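Local coordinates for protein NAD-dependent epimerase/dehydratase (Methylobacillus flagellatus KT, PDB 3GPI) that is of unknown function but probably binds an NAD-type dinucleotide and may act as a dehydrogenase, epimerase or dehydratase, at residues Ala19-Ala24 with Asp189-Ile194; Leu163-Gln168 with Leu218-Leu223; Thr213-Leu218 with Arg253-Gly258; Asp229-Ala234 with Ala272-Met277. All coordinates share one frame; numbering follows the deposited sequence. Where two conformers were deposited one is given.

Contact 1 of 4, residues Ala19-Ala24 with Asp189-Ile194; sequences ARRLTA and DGAAFI
Arg21 reaches across to Ala191 and Ala192 by van der Waals contact, and its aliphatic stem does much of the work. CG sits beside the backbone N (chi1 -70°), and from there the chain runs extended to NE, which carries it straight over to the facing helix. CD lies 4.1 Å from CB of Ala191 and 3.9 Å from N of Ala192. Further out, the guanidinium lays one face over the methyl of Ala192, NH1 being 3.6 Å from its CB. The backbones come close enough for this, with CA of Arg21 and CA of Ala192 7.1 Å apart. Helix 13-24 follows the first strand of a Rossmann-type fold and a GxGxxG-like turn, so the contact joins the first helix of the probable nucleotide-binding domain to helix 187-201. The charged interactions lie outside the two segments: NE of Arg21 forms a salt bridge with Glu17 OE2, one turn back, and NH2 has a long, weak ion pair with Asp188 OD2. A leucine in place of Arg21 would probably leave Glu17 without this partner and uncover the Ala192 methyl. Ala191 also packs on Leu14 and on the Glu17 side chain of helix 13-24, while Ala192 touches Tyr259.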
loop_
_atom_site.group_PDB
_atom_site.type_symbol
_atom_site.label_atom_id
_atom_site.label_comp_id
_atom_site.label_asym_id
_atom_site.label_seq_id
_atom_site.Cartn_x
_atom_site.Cartn_y
_atom_site.Cartn_z
ATOM N N ALA A 19 12.367 0.525 -2.278
ATOM C CA ALA A 19 13.791 0.864 -2.189
ATOM C C ALA A 19 14.566 0.239 -3.335
ATOM O O ALA A 19 15.441 0.885 -3.920
ATOM C CB ALA A 19 14.373 0.428 -0.839
ATOM N N ARG A 20 14.256 -1.007 -3.655
ATOM C CA ARG A 20 14.980 -1.709 -4.711
ATOM C C ARG A 20 14.839 -0.987 -6.036
ATOM O O ARG A 20 15.810 -0.764 -6.764
ATOM C CB ARG A 20 14.471 -3.157 -4.798
ATOM C CG ARG A 20 15.219 -4.049 -5.785
ATOM C CD ARG A 20 14.517 -5.422 -6.017
ATOM N NE ARG A 20 13.245 -5.269 -6.745
ATOM C CZ ARG A 20 13.138 -5.152 -8.067
ATOM N NH1 ARG A 20 14.234 -5.163 -8.826
ATOM N NH2 ARG A 20 11.951 -5.024 -8.645
ATOM N N ARG A 21 13.610 -0.564 -6.345
ATOM C CA ARG A 21 13.336 0.129 -7.601
ATOM C C ARG A 21 14.010 1.494 -7.649
ATOM O O ARG A 21 14.660 1.832 -8.652
ATOM C CB ARG A 21 11.819 0.231 -7.814
ATOM C CG ARG A 21 11.189 -1.132 -8.113
ATOM C CD ARG A 21 9.639 -1.120 -8.115
ATOM N NE ARG A 21 9.165 -2.465 -8.457
ATOM C CZ ARG A 21 8.966 -2.920 -9.689
ATOM N NH1 ARG A 21 9.040 -2.113 -10.755
ATOM N NH2 ARG A 21 8.599 -4.178 -9.829
ATOM N N LEU A 22 13.915 2.263 -6.569
ATOM C CA LEU A 22 14.482 3.605 -6.540
ATOM C C LEU A 22 15.998 3.543 -6.605
ATOM O O LEU A 22 16.603 4.395 -7.251
ATOM C CB LEU A 22 14.048 4.343 -5.275
ATOM C CG LEU A 22 12.583 4.715 -5.241
ATOM C CD1 LEU A 22 12.285 5.254 -3.876
ATOM C CD2 LEU A 22 12.219 5.730 -6.358
ATOM N N THR A 23 16.610 2.572 -5.932
ATOM C CA THR A 23 18.069 2.430 -6.007
ATOM C C THR A 23 18.496 2.075 -7.420
ATOM O O THR A 23 19.495 2.646 -7.920
ATOM C CB THR A 23 18.534 1.386 -4.982
ATOM O OG1 THR A 23 18.265 1.868 -3.657
ATOM C CG2 THR A 23 20.028 1.105 -5.131
ATOM N N ALA A 24 17.736 1.189 -8.082
ATOM C CA ALA A 24 18.058 0.840 -9.468
ATOM C C ALA A 24 17.978 2.032 -10.405
ATOM O O ALA A 24 18.704 2.088 -11.415
ATOM C CB ALA A 24 17.177 -0.285 -9.955
ATOM N N ASP A 189 3.201 -3.314 -8.042
ATOM C CA ASP A 189 2.555 -2.118 -8.578
ATOM C C ASP A 189 2.481 -0.986 -7.576
ATOM O O ASP A 189 2.609 0.183 -7.941
ATOM C CB ASP A 189 1.132 -2.453 -9.080
ATOM C CG ASP A 189 1.139 -2.989 -10.490
ATOM O OD1 ASP A 189 1.799 -2.342 -11.337
ATOM O OD2 ASP A 189 0.450 -4.002 -10.770
ATOM N N GLY A 190 2.219 -1.282 -6.299
ATOM C CA GLY A 190 2.213 -0.221 -5.299
ATOM C C GLY A 190 3.590 0.453 -5.261
ATOM O O GLY A 190 3.682 1.682 -5.242
ATOM N N ALA A 191 4.667 -0.353 -5.248
ATOM C CA ALA A 191 5.992 0.212 -5.200
ATOM C C ALA A 191 6.320 0.964 -6.480
ATOM O O ALA A 191 6.879 2.068 -6.405
ATOM C CB ALA A 191 7.014 -0.916 -4.998
ATOM N N ALA A 192 6.021 0.354 -7.619
ATOM C CA ALA A 192 6.367 0.982 -8.897
ATOM C C ALA A 192 5.546 2.241 -9.122
ATOM O O ALA A 192 6.026 3.190 -9.730
ATOM C CB ALA A 192 6.174 0.014 -10.049
ATOM N N PHE A 193 4.312 2.300 -8.627
ATOM C CA PHE A 193 3.534 3.535 -8.791
ATOM C C PHE A 193 4.155 4.649 -7.955
ATOM O O PHE A 193 4.279 5.805 -8.414
ATOM C CB PHE A 193 2.073 3.301 -8.378
ATOM C CG PHE A 193 1.213 4.545 -8.487
ATOM C CD1 PHE A 193 1.081 5.201 -9.681
ATOM C CD2 PHE A 193 0.509 5.008 -7.386
ATOM C CE1 PHE A 193 0.285 6.327 -9.800
ATOM C CE2 PHE A 193 -0.291 6.153 -7.474
ATOM C CZ PHE A 193 -0.398 6.802 -8.681
ATOM N N ILE A 194 4.569 4.352 -6.735
ATOM C CA ILE A 194 5.258 5.389 -5.946
ATOM C C ILE A 194 6.559 5.831 -6.615
ATOM O O ILE A 194 6.833 7.035 -6.719
ATOM C CB ILE A 194 5.564 4.926 -4.529
ATOM C CG1 ILE A 194 4.256 4.590 -3.809
ATOM C CG2 ILE A 194 6.374 5.985 -3.786
ATOM C CD1 ILE A 194 4.458 3.887 -2.492
#

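Contact 2 of 4, residues Leu163-Gln168 with Leu218-Leu223; sequences LRMIRQ and LPVHDL
Met165 packs against Leu223 and Val220, its side chain reaching out from helix 164-168. Its CB points at the other segment but stays 4.4 Å from CD2 of Leu223. CG, beside the backbone N, makes the nearest approach, 3.8 Å to that same Leu223 CD2. At SD the chain has turned (chi2 -55°), so the sulfur lies 4.1 Å from Leu223 CD2 and also faces Val220, with 4.4 Å between SD and CG2 of that valine. A second bend, at chi3, swings CE back toward its own helix and away from both partners. Met165 was modelled in two conformers, so the placing of its outer atoms describes one of them. Leu223 crosses the methionine at about a right angle: its CG stands anti to the backbone N (chi1 177°), which presents one methyl branch to the thioether. A bound 1,2-ethanediol, probably from the crystallisation liquor, lies about 4 Å from the Met165 side chain. All of this is apolar side-chain packing between two helices, the short helix 164-168 and the first turn of helix 220-230, which lies just after strand 218-219. Around it, Tyr270 of helix 266-277 touches Met165, Tyr266 touches Leu223, and strand 181-186 meets Val220 through Thr182.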
loop_
_atom_site.group_PDB
_atom_site.type_symbol
_atom_site.label_atom_id
_atom_site.label_comp_id
_atom_site.label_asym_id
_atom_site.label_seq_id
_atom_site.Cartn_x
_atom_site.Cartn_y
_atom_site.Cartn_z
ATOM N N LEU A 163 0.161 -14.305 0.430
ATOM C CA LEU A 163 -0.540 -15.328 -0.333
ATOM C C LEU A 163 -1.759 -15.907 0.391
ATOM O O LEU A 163 -2.228 -17.015 0.039
ATOM C CB LEU A 163 0.427 -16.480 -0.684
ATOM C CG LEU A 163 1.685 -16.048 -1.446
ATOM C CD1 LEU A 163 2.620 -17.258 -1.608
ATOM C CD2 LEU A 163 1.404 -15.442 -2.812
ATOM N N ARG A 164 -2.311 -15.175 1.368
ATOM C CA ARG A 164 -3.497 -15.656 2.093
ATOM C C ARG A 164 -4.641 -16.128 1.187
ATOM O O ARG A 164 -5.271 -17.135 1.485
ATOM C CB ARG A 164 -4.048 -14.668 3.105
ATOM C CG ARG A 164 -5.030 -15.336 4.041
ATOM C CD ARG A 164 -5.511 -14.427 5.147
ATOM N NE ARG A 164 -6.861 -14.820 5.554
ATOM C CZ ARG A 164 -7.146 -15.728 6.482
ATOM N NH1 ARG A 164 -6.176 -16.350 7.139
ATOM N NH2 ARG A 164 -8.418 -15.996 6.772
ATOM N N MET A 165 -4.948 -15.426 0.098
ATOM C CA MET A 165 -6.076 -15.821 -0.744
ATOM C C MET A 165 -5.799 -17.170 -1.409
ATOM O O MET A 165 -6.709 -17.990 -1.608
ATOM C CB MET A 165 -6.375 -14.770 -1.829
ATOM C CG MET A 165 -7.148 -13.505 -1.366
ATOM S SD MET A 165 -8.740 -13.769 -0.509
ATOM C CE MET A 165 -8.097 -13.759 1.147
ATOM N N ILE A 166 -4.540 -17.384 -1.787
ATOM C CA ILE A 166 -4.130 -18.662 -2.408
ATOM C C ILE A 166 -4.321 -19.808 -1.427
ATOM O O ILE A 166 -4.850 -20.870 -1.823
ATOM C CB ILE A 166 -2.673 -18.617 -2.928
ATOM C CG1 ILE A 166 -2.619 -17.780 -4.199
ATOM C CG2 ILE A 166 -2.088 -20.033 -3.211
ATOM C CD1 ILE A 166 -1.217 -17.558 -4.731
ATOM N N ARG A 167 -3.933 -19.589 -0.177
ATOM C CA ARG A 167 -4.100 -20.643 0.833
ATOM C C ARG A 167 -5.575 -20.828 1.157
ATOM O O ARG A 167 -6.036 -21.982 1.190
ATOM C CB ARG A 167 -3.277 -20.340 2.095
ATOM C CG ARG A 167 -1.762 -20.397 1.829
ATOM C CD ARG A 167 -0.977 -20.212 3.125
ATOM N NE ARG A 167 -1.369 -19.003 3.866
ATOM C CZ ARG A 167 -0.767 -17.821 3.762
ATOM N NH1 ARG A 167 0.266 -17.629 2.949
ATOM N NH2 ARG A 167 -1.207 -16.817 4.475
ATOM N N GLN A 168 -6.327 -19.746 1.350
ATOM C CA GLN A 168 -7.728 -19.863 1.694
ATOM C C GLN A 168 -8.503 -20.589 0.570
ATOM O O GLN A 168 -9.469 -21.311 0.829
ATOM C CB GLN A 168 -8.365 -18.511 1.915
ATOM C CG GLN A 168 -9.823 -18.631 2.440
ATOM C CD GLN A 168 -10.464 -17.355 2.959
ATOM O OE1 GLN A 168 -10.276 -16.250 2.425
ATOM N NE2 GLN A 168 -11.285 -17.524 3.984
ATOM N N LEU A 218 -13.600 -7.707 -7.335
ATOM C CA LEU A 218 -14.518 -8.826 -7.560
ATOM C C LEU A 218 -15.009 -9.350 -6.237
ATOM O O LEU A 218 -14.377 -9.156 -5.197
ATOM C CB LEU A 218 -13.932 -9.975 -8.439
ATOM C CG LEU A 218 -12.883 -10.890 -7.790
ATOM C CD1 LEU A 218 -12.449 -12.002 -8.813
ATOM C CD2 LEU A 218 -11.649 -10.108 -7.378
ATOM N N PRO A 219 -16.154 -10.028 -6.269
ATOM C CA PRO A 219 -16.647 -10.634 -5.046
ATOM C C PRO A 219 -15.681 -11.722 -4.580
ATOM O O PRO A 219 -15.110 -12.444 -5.420
ATOM C CB PRO A 219 -17.973 -11.280 -5.496
ATOM C CG PRO A 219 -18.406 -10.491 -6.689
ATOM C CD PRO A 219 -17.077 -10.219 -7.393
ATOM N N VAL A 220 -15.525 -11.854 -3.271
ATOM C CA VAL A 220 -14.498 -12.739 -2.710
ATOM C C VAL A 220 -14.700 -14.199 -3.183
ATOM O O VAL A 220 -13.749 -14.913 -3.429
ATOM C CB VAL A 220 -14.394 -12.609 -1.162
ATOM C CG1 VAL A 220 -15.652 -13.160 -0.443
ATOM C CG2 VAL A 220 -13.128 -13.231 -0.631
ATOM N N HIS A 221 -15.947 -14.631 -3.325
ATOM C CA HIS A 221 -16.170 -15.994 -3.787
ATOM C C HIS A 221 -15.746 -16.222 -5.212
ATOM O O HIS A 221 -15.330 -17.313 -5.550
ATOM C CB HIS A 221 -17.648 -16.431 -3.578
ATOM C CG HIS A 221 -17.938 -16.859 -2.173
ATOM N ND1 HIS A 221 -18.096 -18.186 -1.834
ATOM C CD2 HIS A 221 -18.066 -16.146 -1.021
ATOM C CE1 HIS A 221 -18.313 -18.268 -0.531
ATOM N NE2 HIS A 221 -18.304 -17.052 -0.016
ATOM N N ASP A 222 -15.835 -15.197 -6.053
ATOM C CA ASP A 222 -15.339 -15.378 -7.404
ATOM C C ASP A 222 -13.821 -15.526 -7.415
ATOM O O ASP A 222 -13.276 -16.322 -8.179
ATOM C CB ASP A 222 -15.733 -14.205 -8.302
ATOM C CG ASP A 222 -17.215 -14.193 -8.662
ATOM O OD1 ASP A 222 -17.935 -15.171 -8.373
ATOM O OD2 ASP A 222 -17.616 -13.167 -9.228
ATOM N N LEU A 223 -13.127 -14.779 -6.572
ATOM C CA LEU A 223 -11.678 -14.891 -6.498
ATOM C C LEU A 223 -11.287 -16.256 -5.932
ATOM O O LEU A 223 -10.416 -16.914 -6.485
ATOM C CB LEU A 223 -11.129 -13.763 -5.612
ATOM C CG LEU A 223 -9.625 -13.830 -5.399
ATOM C CD1 LEU A 223 -8.823 -13.765 -6.724
ATOM C CD2 LEU A 223 -9.154 -12.719 -4.491
#

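Contact 3 of 4, residues Thr213-Leu218 with Arg253-Gly258; sequences TDNQPL and RLLASG
Asn215 OD1 rests against the branched end of Leu255, 3.7 Å from CD1 and 4.0 Å from CD2 of that leucine, the two side chains crossing obliquely. The second touch is one of backbone on methyl: CD1 of Leu254 stands 4.3 Å from the Thr213 N, a buried amide with no partner in the model. In the next shell, ND2 of Asn251 bonds both to Asn215 OD1 and to Thr213 O, so the oxygen lying on Leu255 has its polar mate from just before helix 252-256. Asp214 shapes the loop itself with an Asx turn: Gln216 N donates to Asp214 OD1 over 2.9 Å, nearly straight at 163° but from above the carboxylate plane. On the helix side, Ser257 OG gives a short 2.6 Å bond to Leu254 O, in the carbonyl plane, and Ser257 N reaches the same oxygen, so two donors grip Leu254 O. Gly258 then leaves helical angles with positive phi. Thr213 OG1 ties the loop to Ser155 and to Arg184 O. The contact thus sits where the loop from strand 209-212 to strand 218-219 passes helix 252-256, with Phe193 of helix 187-201 packed against Leu254.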
loop_
_atom_site.group_PDB
_atom_site.type_symbol
_atom_site.label_atom_id
_atom_site.label_comp_id
_atom_site.label_asym_id
_atom_site.label_seq_id
_atom_site.Cartn_x
_atom_site.Cartn_y
_atom_site.Cartn_z
ATOM N N THR A 213 -5.126 0.922 -6.508
ATOM C CA THR A 213 -5.871 -0.345 -6.636
ATOM C C THR A 213 -5.850 -0.767 -8.097
ATOM O O THR A 213 -5.578 0.061 -8.970
ATOM C CB THR A 213 -7.296 -0.203 -6.043
ATOM O OG1 THR A 213 -7.876 -1.491 -5.818
ATOM C CG2 THR A 213 -8.199 0.635 -6.950
ATOM N N ASP A 214 -6.089 -2.048 -8.361
ATOM C CA ASP A 214 -6.034 -2.507 -9.747
ATOM C C ASP A 214 -7.366 -2.320 -10.464
ATOM O O ASP A 214 -8.252 -1.683 -9.919
ATOM C CB ASP A 214 -5.489 -3.935 -9.865
ATOM C CG ASP A 214 -6.519 -5.020 -9.506
ATOM O OD1 ASP A 214 -7.734 -4.753 -9.396
ATOM O OD2 ASP A 214 -6.082 -6.176 -9.426
ATOM N N ASN A 215 -7.478 -2.838 -11.674
ATOM C CA ASN A 215 -8.642 -2.573 -12.524
ATOM C C ASN A 215 -9.892 -3.377 -12.203
ATOM O O ASN A 215 -10.975 -3.040 -12.742
ATOM C CB ASN A 215 -8.293 -2.898 -13.984
ATOM C CG ASN A 215 -7.257 -1.983 -14.578
ATOM O OD1 ASN A 215 -7.045 -0.858 -14.179
ATOM N ND2 ASN A 215 -6.641 -2.493 -15.620
ATOM N N GLN A 216 -9.796 -4.434 -11.381
ATOM C CA GLN A 216 -10.937 -5.366 -11.291
ATOM C C GLN A 216 -11.256 -5.799 -9.880
ATOM O O GLN A 216 -10.803 -6.847 -9.450
ATOM C CB GLN A 216 -10.701 -6.610 -12.161
ATOM C CG GLN A 216 -10.697 -6.318 -13.688
ATOM C CD GLN A 216 -10.786 -7.575 -14.532
ATOM O OE1 GLN A 216 -11.596 -8.448 -14.282
ATOM N NE2 GLN A 216 -9.932 -7.677 -15.564
ATOM N N PRO A 217 -12.077 -5.035 -9.172
ATOM C CA PRO A 217 -12.632 -5.562 -7.928
ATOM C C PRO A 217 -13.499 -6.778 -8.270
ATOM O O PRO A 217 -14.096 -6.863 -9.334
ATOM C CB PRO A 217 -13.502 -4.415 -7.398
ATOM C CG PRO A 217 -13.468 -3.321 -8.403
ATOM C CD PRO A 217 -12.650 -3.737 -9.569
ATOM N N LEU A 218 -13.600 -7.707 -7.335
ATOM C CA LEU A 218 -14.518 -8.826 -7.560
ATOM C C LEU A 218 -15.009 -9.350 -6.237
ATOM O O LEU A 218 -14.377 -9.156 -5.197
ATOM C CB LEU A 218 -13.932 -9.975 -8.439
ATOM C CG LEU A 218 -12.883 -10.890 -7.790
ATOM C CD1 LEU A 218 -12.449 -12.002 -8.813
ATOM C CD2 LEU A 218 -11.649 -10.108 -7.378
ATOM N N ARG A 253 -7.973 7.802 -11.424
ATOM C CA ARG A 253 -6.900 8.809 -11.264
ATOM C C ARG A 253 -5.504 8.179 -11.437
ATOM O O ARG A 253 -4.643 8.709 -12.125
ATOM C CB ARG A 253 -7.015 9.539 -9.914
ATOM C CG ARG A 253 -7.975 10.751 -9.877
ATOM C CD ARG A 253 -7.662 11.556 -8.626
ATOM N NE ARG A 253 -8.305 12.862 -8.618
ATOM C CZ ARG A 253 -9.577 13.067 -8.284
ATOM N NH1 ARG A 253 -10.380 12.050 -7.942
ATOM N NH2 ARG A 253 -10.055 14.294 -8.304
ATOM N N LEU A 254 -5.278 6.990 -10.877
ATOM C CA LEU A 254 -4.003 6.316 -11.076
ATOM C C LEU A 254 -3.767 6.056 -12.566
ATOM O O LEU A 254 -2.680 6.323 -13.087
ATOM C CB LEU A 254 -4.002 5.012 -10.237
ATOM C CG LEU A 254 -2.824 4.063 -10.416
ATOM C CD1 LEU A 254 -2.651 3.190 -9.165
ATOM C CD2 LEU A 254 -3.086 3.177 -11.648
ATOM N N LEU A 255 -4.784 5.597 -13.294
ATOM C CA LEU A 255 -4.624 5.358 -14.722
ATOM C C LEU A 255 -4.342 6.689 -15.454
ATOM O O LEU A 255 -3.488 6.707 -16.359
ATOM C CB LEU A 255 -5.856 4.670 -15.326
ATOM C CG LEU A 255 -6.052 3.221 -14.836
ATOM C CD1 LEU A 255 -7.268 2.613 -15.445
ATOM C CD2 LEU A 255 -4.837 2.366 -15.179
ATOM N N ALA A 256 -5.022 7.760 -15.052
ATOM C CA ALA A 256 -4.852 9.077 -15.715
ATOM C C ALA A 256 -3.479 9.688 -15.475
ATOM O O ALA A 256 -3.056 10.587 -16.212
ATOM C CB ALA A 256 -5.968 10.041 -15.291
ATOM N N SER A 257 -2.735 9.178 -14.495
ATOM C CA SER A 257 -1.371 9.663 -14.232
ATOM C C SER A 257 -0.432 9.156 -15.287
ATOM O O SER A 257 0.707 9.653 -15.372
ATOM C CB SER A 257 -0.845 9.176 -12.867
ATOM O OG SER A 257 -0.558 7.773 -12.927
ATOM N N GLY A 258 -0.858 8.152 -16.058
ATOM C CA GLY A 258 -0.004 7.542 -17.072
ATOM C C GLY A 258 0.695 6.283 -16.590
ATOM O O GLY A 258 1.353 5.615 -17.387
#

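Contact 4 of 4, residues Asp229-Ala234 with Ala272-Met277; sequences DRQGIA and ALLAAM
Gln231 lays its methylene stem and amide across Leu274, and the two side chains cross at about a right angle. The contact joins the last part of helix 220-230 and the residues that follow to helix 266-277, the last helix of the chain, in the C-terminal part of the chain, which in relatives of this family probably helps to form the substrate side, beside the Rossmann-type domain. The leucine methyl CD2 is the main point of contact, 3.8 Å from CG and 3.9 Å from CD of Gln231. The amide oxygen lies against two residues of helix 266-277: OE1 of Gln231 is 4.0 Å from Leu274 CD2 and 3.9 Å from Met277 CE. That methyl gets there because CG of Met277 takes the crowded position between backbone N and carbonyl carbon (chi1 79°), and a bend at chi3 then turns the tip in.

The polar atoms of the glutamine are satisfied outside the pair. OE1 accepts from Gln170 NE2, while NE2 donates to Ile166 O and to Leu227 O, four residues back, in helix 220-230, so several bonds fix the turn of the amide. An alanine in place of Gln231 would probably leave Ile166 O without this donor and open a gap beside Leu274 CD2. Arg230 gives only its base, since its guanidinium leads off to a cation-pi contact with Trp226 and a bond from NH1 to Trp226 O. What remains facing the last helix is CB of Arg230, 4.1 Å from Leu274 CD1.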
loop_
_atom_site.group_PDB
_atom_site.type_symbol
_atom_site.label_atom_id
_atom_site.label_comp_id
_atom_site.label_asym_id
_atom_site.label_seq_id
_atom_site.Cartn_x
_atom_site.Cartn_y
_atom_site.Cartn_z
ATOM N N ASP A 229 -9.910 -23.244 -8.742
ATOM C CA ASP A 229 -9.867 -23.881 -10.060
ATOM C C ASP A 229 -8.439 -24.081 -10.543
ATOM O O ASP A 229 -8.061 -25.152 -11.049
ATOM C CB ASP A 229 -10.664 -23.084 -11.085
ATOM C CG ASP A 229 -12.154 -23.198 -10.890
ATOM O OD1 ASP A 229 -12.618 -23.985 -10.027
ATOM O OD2 ASP A 229 -12.906 -22.465 -11.601
ATOM N N ARG A 230 -7.597 -23.097 -10.331
ATOM C CA ARG A 230 -6.237 -23.220 -10.814
ATOM C C ARG A 230 -5.339 -24.054 -9.923
ATOM O O ARG A 230 -4.209 -24.333 -10.287
ATOM C CB ARG A 230 -5.651 -21.815 -11.050
ATOM C CG ARG A 230 -5.985 -21.375 -12.494
ATOM C CD ARG A 230 -6.422 -19.957 -12.625
ATOM N NE ARG A 230 -7.133 -19.724 -13.887
ATOM C CZ ARG A 230 -8.452 -19.813 -14.027
ATOM N NH1 ARG A 230 -9.208 -20.148 -12.983
ATOM N NH2 ARG A 230 -9.025 -19.591 -15.215
ATOM N N GLN A 231 -5.824 -24.456 -8.755
ATOM C CA GLN A 231 -5.062 -25.303 -7.852
ATOM C C GLN A 231 -5.623 -26.731 -7.688
ATOM O O GLN A 231 -5.186 -27.477 -6.787
ATOM C CB GLN A 231 -4.945 -24.657 -6.486
ATOM C CG GLN A 231 -4.198 -23.303 -6.504
ATOM C CD GLN A 231 -4.058 -22.768 -5.123
ATOM O OE1 GLN A 231 -3.118 -23.103 -4.420
ATOM N NE2 GLN A 231 -5.001 -21.910 -4.722
ATOM N N GLY A 232 -6.595 -27.091 -8.523
ATOM C CA GLY A 232 -7.179 -28.428 -8.440
ATOM C C GLY A 232 -7.920 -28.662 -7.136
ATOM O O GLY A 232 -7.825 -29.745 -6.546
ATOM N N ILE A 233 -8.634 -27.658 -6.652
ATOM C CA ILE A 233 -9.369 -27.743 -5.389
ATOM C C ILE A 233 -10.836 -27.948 -5.672
ATOM O O ILE A 233 -11.465 -27.187 -6.384
ATOM C CB ILE A 233 -9.185 -26.433 -4.561
ATOM C CG1 ILE A 233 -7.693 -26.151 -4.310
ATOM C CG2 ILE A 233 -10.018 -26.503 -3.298
ATOM C CD1 ILE A 233 -6.940 -27.219 -3.545
ATOM N N ALA A 234 -11.399 -29.014 -5.111
ATOM C CA ALA A 234 -12.797 -29.329 -5.329
ATOM C C ALA A 234 -13.734 -28.502 -4.494
ATOM O O ALA A 234 -13.472 -28.243 -3.314
ATOM C CB ALA A 234 -13.037 -30.828 -5.056
ATOM N N ALA A 272 0.910 -15.013 -11.875
ATOM C CA ALA A 272 2.360 -14.960 -11.639
ATOM C C ALA A 272 2.757 -15.620 -10.308
ATOM O O ALA A 272 3.820 -16.227 -10.181
ATOM C CB ALA A 272 2.839 -13.514 -11.682
ATOM N N LEU A 273 1.888 -15.557 -9.311
ATOM C CA LEU A 273 2.305 -15.979 -7.994
ATOM C C LEU A 273 2.192 -17.464 -7.898
ATOM O O LEU A 273 3.045 -18.121 -7.275
ATOM C CB LEU A 273 1.450 -15.318 -6.926
ATOM C CG LEU A 273 1.700 -13.841 -6.711
ATOM C CD1 LEU A 273 0.596 -13.280 -5.830
ATOM C CD2 LEU A 273 3.067 -13.638 -6.061
ATOM N N LEU A 274 1.168 -18.004 -8.547
ATOM C CA LEU A 274 1.021 -19.443 -8.623
ATOM C C LEU A 274 2.234 -20.006 -9.351
ATOM O O LEU A 274 2.862 -20.950 -8.862
ATOM C CB LEU A 274 -0.280 -19.825 -9.313
ATOM C CG LEU A 274 -1.519 -19.584 -8.420
ATOM C CD1 LEU A 274 -2.768 -19.606 -9.245
ATOM C CD2 LEU A 274 -1.702 -20.556 -7.230
ATOM N N ALA A 275 2.595 -19.406 -10.485
ATOM C CA ALA A 275 3.748 -19.902 -11.267
ATOM C C ALA A 275 5.044 -19.919 -10.454
ATOM O O ALA A 275 5.812 -20.865 -10.558
ATOM C CB ALA A 275 3.916 -19.087 -12.561
ATOM N N ALA A 276 5.268 -18.911 -9.614
ATOM C CA ALA A 276 6.517 -18.745 -8.881
ATOM C C ALA A 276 6.599 -19.672 -7.677
ATOM O O ALA A 276 7.651 -20.270 -7.401
ATOM C CB ALA A 276 6.692 -17.280 -8.437
ATOM N N MET A 277 5.485 -19.793 -6.960
ATOM C CA MET A 277 5.430 -20.625 -5.767
ATOM C C MET A 277 5.669 -22.100 -6.117
ATOM O O MET A 277 6.172 -22.855 -5.273
ATOM C CB MET A 277 4.106 -20.399 -4.990
ATOM C CG MET A 277 2.840 -21.101 -5.541
ATOM S SD MET A 277 1.335 -20.650 -4.591
ATOM C CE MET A 277 0.687 -22.352 -4.265
#

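Followed from the N terminus, each contact opens before its predecessor in the list has closed. Contact 1 closes the longest loop, bringing helix 187-201 back to helix 13-24. Within that loop helix 164-168 opens contact 2, which closes only at helix 220-230, so the two cross. Contact 3 crosses contact 2 in turn, Leu218 belonging to both, and contact 4 opens before 253-258 closes contact 3. None nests inside another. In space there are two groups: contacts 1 and 3 meet through Phe193, packed on Leu254 and Ser257, while contacts 2 and 4, with centres 12 Å apart, share helix 220-230 and meet around Ile166. Segment 213-218, which runs into strand 218-219, leads from one group to the other.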